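Local coordinates for lithostathine-1-alpha (Homo sapiens, PDB 1QDD), which might inhibit spontaneous calcium carbonate precipitation and may be associated with pancreas and brain regeneration, at residues G17-N29 and Q56-E68. The protein carries 1 engineered substitution. Numbering follows the deposited sequence.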
loop_
_atom_site.group_PDB
_atom_site.type_symbol
_atom_site.label_atom_id
_atom_site.label_comp_id
_atom_site.label_asym_id
_atom_site.label_seq_id
_atom_site.Cartn_x
_atom_site.Cartn_y
_atom_site.Cartn_z
ATOM N N GLY A 17 -7.043 0.364 -15.643
ATOM C CA GLY A 17 -6.677 1.266 -14.571
ATOM C C GLY A 17 -5.888 0.612 -13.449
ATOM O O GLY A 17 -5.440 1.283 -12.526
ATOM N N THR A 18 -5.757 -0.715 -13.492
ATOM C CA THR A 18 -5.013 -1.459 -12.470
ATOM C C THR A 18 -3.901 -2.256 -13.140
ATOM O O THR A 18 -3.933 -2.529 -14.346
ATOM C CB THR A 18 -5.888 -2.348 -11.582
ATOM O OG1 THR A 18 -6.256 -3.553 -12.277
ATOM C CG2 THR A 18 -7.145 -1.670 -11.071
ATOM N N ASN A 19 -2.841 -2.552 -12.396
ATOM C CA ASN A 19 -1.654 -3.210 -12.928
ATOM C C ASN A 19 -1.310 -4.486 -12.171
ATOM O O ASN A 19 -1.344 -4.529 -10.938
ATOM C CB ASN A 19 -0.471 -2.242 -12.845
ATOM C CG ASN A 19 -0.494 -1.138 -13.882
ATOM O OD1 ASN A 19 -1.287 -0.208 -13.789
ATOM N ND2 ASN A 19 0.375 -1.230 -14.883
ATOM N N ALA A 20 -0.894 -5.508 -12.920
ATOM C CA ALA A 20 -0.538 -6.801 -12.356
ATOM C C ALA A 20 0.899 -6.906 -11.868
ATOM O O ALA A 20 1.819 -6.473 -12.554
ATOM C CB ALA A 20 -0.762 -7.889 -13.417
ATOM N N TYR A 21 1.092 -7.600 -10.751
ATOM C CA TYR A 21 2.393 -8.021 -10.264
ATOM C C TYR A 21 2.178 -9.270 -9.408
ATOM O O TYR A 21 1.429 -9.265 -8.437
ATOM C CB TYR A 21 3.112 -6.932 -9.458
ATOM C CG TYR A 21 4.450 -7.362 -8.884
ATOM C CD1 TYR A 21 5.572 -7.508 -9.689
ATOM C CD2 TYR A 21 4.582 -7.650 -7.532
ATOM C CE1 TYR A 21 6.781 -7.936 -9.161
ATOM C CE2 TYR A 21 5.786 -8.072 -6.995
ATOM C CZ TYR A 21 6.886 -8.196 -7.815
ATOM O OH TYR A 21 8.082 -8.631 -7.275
ATOM N N ARG A 22 2.749 -10.393 -9.842
ATOM C CA ARG A 22 2.709 -11.640 -9.097
ATOM C C ARG A 22 1.368 -12.012 -8.491
ATOM O O ARG A 22 1.226 -12.145 -7.268
ATOM C CB ARG A 22 3.749 -11.611 -7.961
ATOM C CG ARG A 22 5.165 -11.836 -8.432
ATOM C CD ARG A 22 6.068 -12.417 -7.362
ATOM N NE ARG A 22 7.442 -11.988 -7.451
ATOM C CZ ARG A 22 8.179 -11.467 -8.407
ATOM N NH1 ARG A 22 7.754 -11.185 -9.631
ATOM N NH2 ARG A 22 9.453 -11.165 -8.146
ATOM N N SER A 23 0.348 -12.205 -9.303
ATOM C CA SER A 23 -0.968 -12.674 -8.901
ATOM C C SER A 23 -1.878 -11.674 -8.213
ATOM O O SER A 23 -3.027 -11.995 -7.890
ATOM C CB SER A 23 -0.823 -13.960 -8.061
ATOM O OG SER A 23 -0.103 -14.934 -8.804
ATOM N N TYR A 24 -1.447 -10.429 -8.009
ATOM C CA TYR A 24 -2.266 -9.380 -7.413
ATOM C C TYR A 24 -2.368 -8.217 -8.398
ATOM O O TYR A 24 -1.583 -8.084 -9.346
ATOM C CB TYR A 24 -1.658 -8.909 -6.086
ATOM C CG TYR A 24 -1.885 -9.873 -4.939
ATOM C CD1 TYR A 24 -1.095 -10.998 -4.767
ATOM C CD2 TYR A 24 -2.881 -9.633 -4.012
ATOM C CE1 TYR A 24 -1.336 -11.891 -3.735
ATOM C CE2 TYR A 24 -3.126 -10.500 -2.954
ATOM C CZ TYR A 24 -2.343 -11.627 -2.837
ATOM O OH TYR A 24 -2.587 -12.497 -1.786
ATOM N N CYS A 25 -3.374 -7.370 -8.192
ATOM C CA CYS A 25 -3.613 -6.152 -8.970
ATOM C C CYS A 25 -3.453 -4.942 -8.045
ATOM O O CYS A 25 -3.822 -4.999 -6.874
ATOM C CB CYS A 25 -5.002 -6.133 -9.598
ATOM S SG CYS A 25 -5.405 -7.553 -10.639
ATOM N N TYR A 26 -2.851 -3.887 -8.594
ATOM C CA TYR A 26 -2.519 -2.689 -7.826
ATOM C C TYR A 26 -2.954 -1.401 -8.512
ATOM O O TYR A 26 -2.923 -1.357 -9.752
ATOM C CB TYR A 26 -0.984 -2.630 -7.691
ATOM C CG TYR A 26 -0.264 -3.744 -6.980
ATOM C CD1 TYR A 26 -0.115 -5.002 -7.580
ATOM C CD2 TYR A 26 0.324 -3.570 -5.727
ATOM C CE1 TYR A 26 0.541 -6.042 -6.960
ATOM C CE2 TYR A 26 0.994 -4.611 -5.103
ATOM C CZ TYR A 26 1.103 -5.832 -5.719
ATOM O OH TYR A 26 1.769 -6.898 -5.138
ATOM N N TYR A 27 -3.251 -0.349 -7.756
ATOM C CA TYR A 27 -3.525 0.946 -8.381
ATOM C C TYR A 27 -3.258 2.080 -7.399
ATOM O O TYR A 27 -3.401 1.940 -6.186
ATOM C CB TYR A 27 -4.942 1.093 -8.935
ATOM C CG TYR A 27 -6.060 0.881 -7.950
ATOM C CD1 TYR A 27 -6.633 1.939 -7.270
ATOM C CD2 TYR A 27 -6.543 -0.393 -7.670
ATOM C CE1 TYR A 27 -7.651 1.749 -6.348
ATOM C CE2 TYR A 27 -7.565 -0.603 -6.770
ATOM C CZ TYR A 27 -8.121 0.473 -6.120
ATOM O OH TYR A 27 -9.146 0.270 -5.213
ATOM N N PHE A 28 -2.863 3.232 -7.934
ATOM C CA PHE A 28 -2.621 4.467 -7.207
ATOM C C PHE A 28 -3.857 5.364 -7.322
ATOM O O PHE A 28 -4.379 5.564 -8.440
ATOM C CB PHE A 28 -1.391 5.191 -7.765
ATOM C CG PHE A 28 -1.161 6.576 -7.213
ATOM C CD1 PHE A 28 -1.308 7.683 -8.040
ATOM C CD2 PHE A 28 -0.810 6.790 -5.895
ATOM C CE1 PHE A 28 -1.105 8.967 -7.563
ATOM C CE2 PHE A 28 -0.606 8.063 -5.414
ATOM C CZ PHE A 28 -0.753 9.159 -6.242
ATOM N N ASN A 29 -4.418 5.844 -6.241
ATOM C CA ASN A 29 -5.576 6.740 -6.198
ATOM C C ASN A 29 -5.125 8.093 -5.652
ATOM O O ASN A 29 -4.646 8.174 -4.511
ATOM C CB ASN A 29 -6.669 6.118 -5.327
ATOM C CG ASN A 29 -8.019 6.785 -5.390
ATOM O OD1 ASN A 29 -9.089 6.205 -5.085
ATOM N ND2 ASN A 29 -8.054 8.046 -5.755
ATOM N N GLN A 56 11.546 -6.662 -1.258
ATOM C CA GLN A 56 12.195 -5.522 -1.898
ATOM C C GLN A 56 11.667 -5.345 -3.313
ATOM O O GLN A 56 11.427 -4.199 -3.752
ATOM C CB GLN A 56 13.707 -5.726 -1.909
ATOM C CG GLN A 56 14.520 -4.482 -2.273
ATOM C CD GLN A 56 16.005 -4.817 -2.181
ATOM O OE1 GLN A 56 16.754 -4.702 -3.141
ATOM N NE2 GLN A 56 16.431 -5.347 -1.041
ATOM N N ALA A 57 11.471 -6.421 -4.059
ATOM C CA ALA A 57 10.960 -6.345 -5.425
ATOM C C ALA A 57 9.545 -5.787 -5.497
ATOM O O ALA A 57 9.243 -4.989 -6.410
ATOM C CB ALA A 57 11.059 -7.714 -6.101
ATOM N N GLU A 58 8.687 -6.102 -4.543
ATOM C CA GLU A 58 7.348 -5.515 -4.476
ATOM C C GLU A 58 7.445 -4.023 -4.174
ATOM O O GLU A 58 6.717 -3.217 -4.805
ATOM C CB GLU A 58 6.485 -6.240 -3.439
ATOM C CG GLU A 58 5.026 -5.805 -3.456
ATOM C CD GLU A 58 4.128 -6.656 -2.596
ATOM O OE1 GLU A 58 4.625 -7.270 -1.618
ATOM O OE2 GLU A 58 2.908 -6.697 -2.855
ATOM N N GLY A 59 8.341 -3.598 -3.297
ATOM C CA GLY A 59 8.560 -2.182 -3.027
ATOM C C GLY A 59 8.995 -1.437 -4.275
ATOM O O GLY A 59 8.543 -0.303 -4.529
ATOM N N ALA A 60 9.862 -2.016 -5.092
ATOM C CA ALA A 60 10.331 -1.409 -6.332
ATOM C C ALA A 60 9.193 -1.291 -7.325
ATOM O O ALA A 60 9.073 -0.256 -8.020
ATOM C CB ALA A 60 11.492 -2.211 -6.900
ATOM N N PHE A 61 8.332 -2.277 -7.452
ATOM C CA PHE A 61 7.164 -2.231 -8.313
ATOM C C PHE A 61 6.238 -1.094 -7.898
ATOM O O PHE A 61 5.780 -0.300 -8.745
ATOM C CB PHE A 61 6.438 -3.587 -8.312
ATOM C CG PHE A 61 5.143 -3.534 -9.079
ATOM C CD1 PHE A 61 5.128 -3.600 -10.458
ATOM C CD2 PHE A 61 3.944 -3.365 -8.410
ATOM C CE1 PHE A 61 3.939 -3.517 -11.159
ATOM C CE2 PHE A 61 2.748 -3.277 -9.102
ATOM C CZ PHE A 61 2.754 -3.346 -10.474
ATOM N N VAL A 62 5.906 -0.999 -6.617
ATOM C CA VAL A 62 5.012 0.050 -6.115
ATOM C C VAL A 62 5.592 1.440 -6.343
ATOM O O VAL A 62 4.883 2.366 -6.813
ATOM C CB VAL A 62 4.661 -0.213 -4.642
ATOM C CG1 VAL A 62 3.934 0.985 -4.041
ATOM C CG2 VAL A 62 3.825 -1.480 -4.474
ATOM N N ALA A 63 6.879 1.642 -6.121
ATOM C CA ALA A 63 7.530 2.929 -6.383
ATOM C C ALA A 63 7.411 3.307 -7.854
ATOM O O ALA A 63 7.122 4.475 -8.199
ATOM C CB ALA A 63 8.980 2.895 -5.917
ATOM N N SER A 64 7.617 2.367 -8.760
ATOM C CA SER A 64 7.533 2.605 -10.198
ATOM C C SER A 64 6.121 2.974 -10.609
ATOM O O SER A 64 5.903 3.881 -11.440
ATOM C CB SER A 64 8.018 1.380 -10.970
ATOM O OG SER A 64 7.031 0.395 -11.151
ATOM N N LEU A 65 5.111 2.323 -10.056
ATOM C CA LEU A 65 3.712 2.597 -10.309
ATOM C C LEU A 65 3.345 4.018 -9.932
ATOM O O LEU A 65 2.653 4.739 -10.673
ATOM C CB LEU A 65 2.859 1.591 -9.529
ATOM C CG LEU A 65 1.353 1.636 -9.792
ATOM C CD1 LEU A 65 1.049 1.225 -11.225
ATOM C CD2 LEU A 65 0.599 0.717 -8.843
ATOM N N ILE A 66 3.798 4.491 -8.785
ATOM C CA ILE A 66 3.538 5.861 -8.335
ATOM C C ILE A 66 4.236 6.837 -9.269
ATOM O O ILE A 66 3.633 7.837 -9.712
ATOM C CB ILE A 66 3.934 6.065 -6.868
ATOM C CG1 ILE A 66 3.097 5.183 -5.941
ATOM C CG2 ILE A 66 3.771 7.541 -6.510
ATOM C CD1 ILE A 66 3.686 5.014 -4.554
ATOM N N LYS A 67 5.504 6.636 -9.589
ATOM C CA LYS A 67 6.248 7.524 -10.482
ATOM C C LYS A 67 5.602 7.603 -11.855
ATOM O O LYS A 67 5.468 8.711 -12.417
ATOM C CB LYS A 67 7.700 7.060 -10.580
ATOM C CG LYS A 67 8.579 7.424 -9.397
ATOM C CD LYS A 67 10.051 7.458 -9.799
ATOM C CE LYS A 67 10.520 8.890 -9.991
ATOM N NZ LYS A 67 11.397 9.040 -11.182
ATOM N N GLU A 68 5.141 6.507 -12.418
ATOM C CA GLU A 68 4.511 6.462 -13.728
ATOM C C GLU A 68 3.194 7.207 -13.815
ATOM O O GLU A 68 2.768 7.631 -14.909
ATOM C CB GLU A 68 4.358 4.994 -14.174
ATOM C CG GLU A 68 5.697 4.393 -14.587
ATOM C CD GLU A 68 5.641 2.925 -14.951
ATOM O OE1 GLU A 68 4.535 2.363 -15.077
ATOM O OE2 GLU A 68 6.723 2.321 -15.129
#
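Y21, Y26 and F61 form the aromatic cluster through which the N-terminal β-hairpin of this C-type lectin fold rests on helix 56-68. Strands 19-21 and 24-29, joined by a type I' turn from Y21 to Y24, lie over the helix, and the axis of 24-29 passes 8.5 Å from that of the helix.

Aromatic contacts dominate the middle. F61 projects from the helix toward the hairpin, CG anti to its backbone N (chi1 174°), and its ring lies against Y21 and Y26. Y21 meets it in an offset stack, the planes 16° apart, and the two side chains run past one another in opposite directions. Each methylene therefore sits over the other's ring: Y21 CB lies 3.6 Å from the F61 centroid, almost on the ring normal, and F61 CB lies over the Y21 face. R22 CG covers the Y21 face turned away from F61. Towards Y26 the same phenylalanine presents its edge, with CE2 3.7 Å from Y26 CD1, in an edge-to-face pair.

Aliphatic packing continues along the helix. The two methyls of L65 part between the strands, CD1 going to the N19 amide and CD2 to Y26 CB at 3.9 Å. Farther on, I66 CG1 approaches F28 CD2 obliquely; I66 and V62 also pack on L118 of strand 115-119.

One polar link crosses this largely apolar interface. Buried E58 extends from the helix, its OE1 accepting from L54 N and its OE2 salt-bridged to K141 of strand 136-143, a pairing that would be expected to stabilise the carboxylate's negative charge. Y26 OH donates to E58 OE2 over 2.6 Å, arriving on the anti side and 31° out of the carboxylate plane.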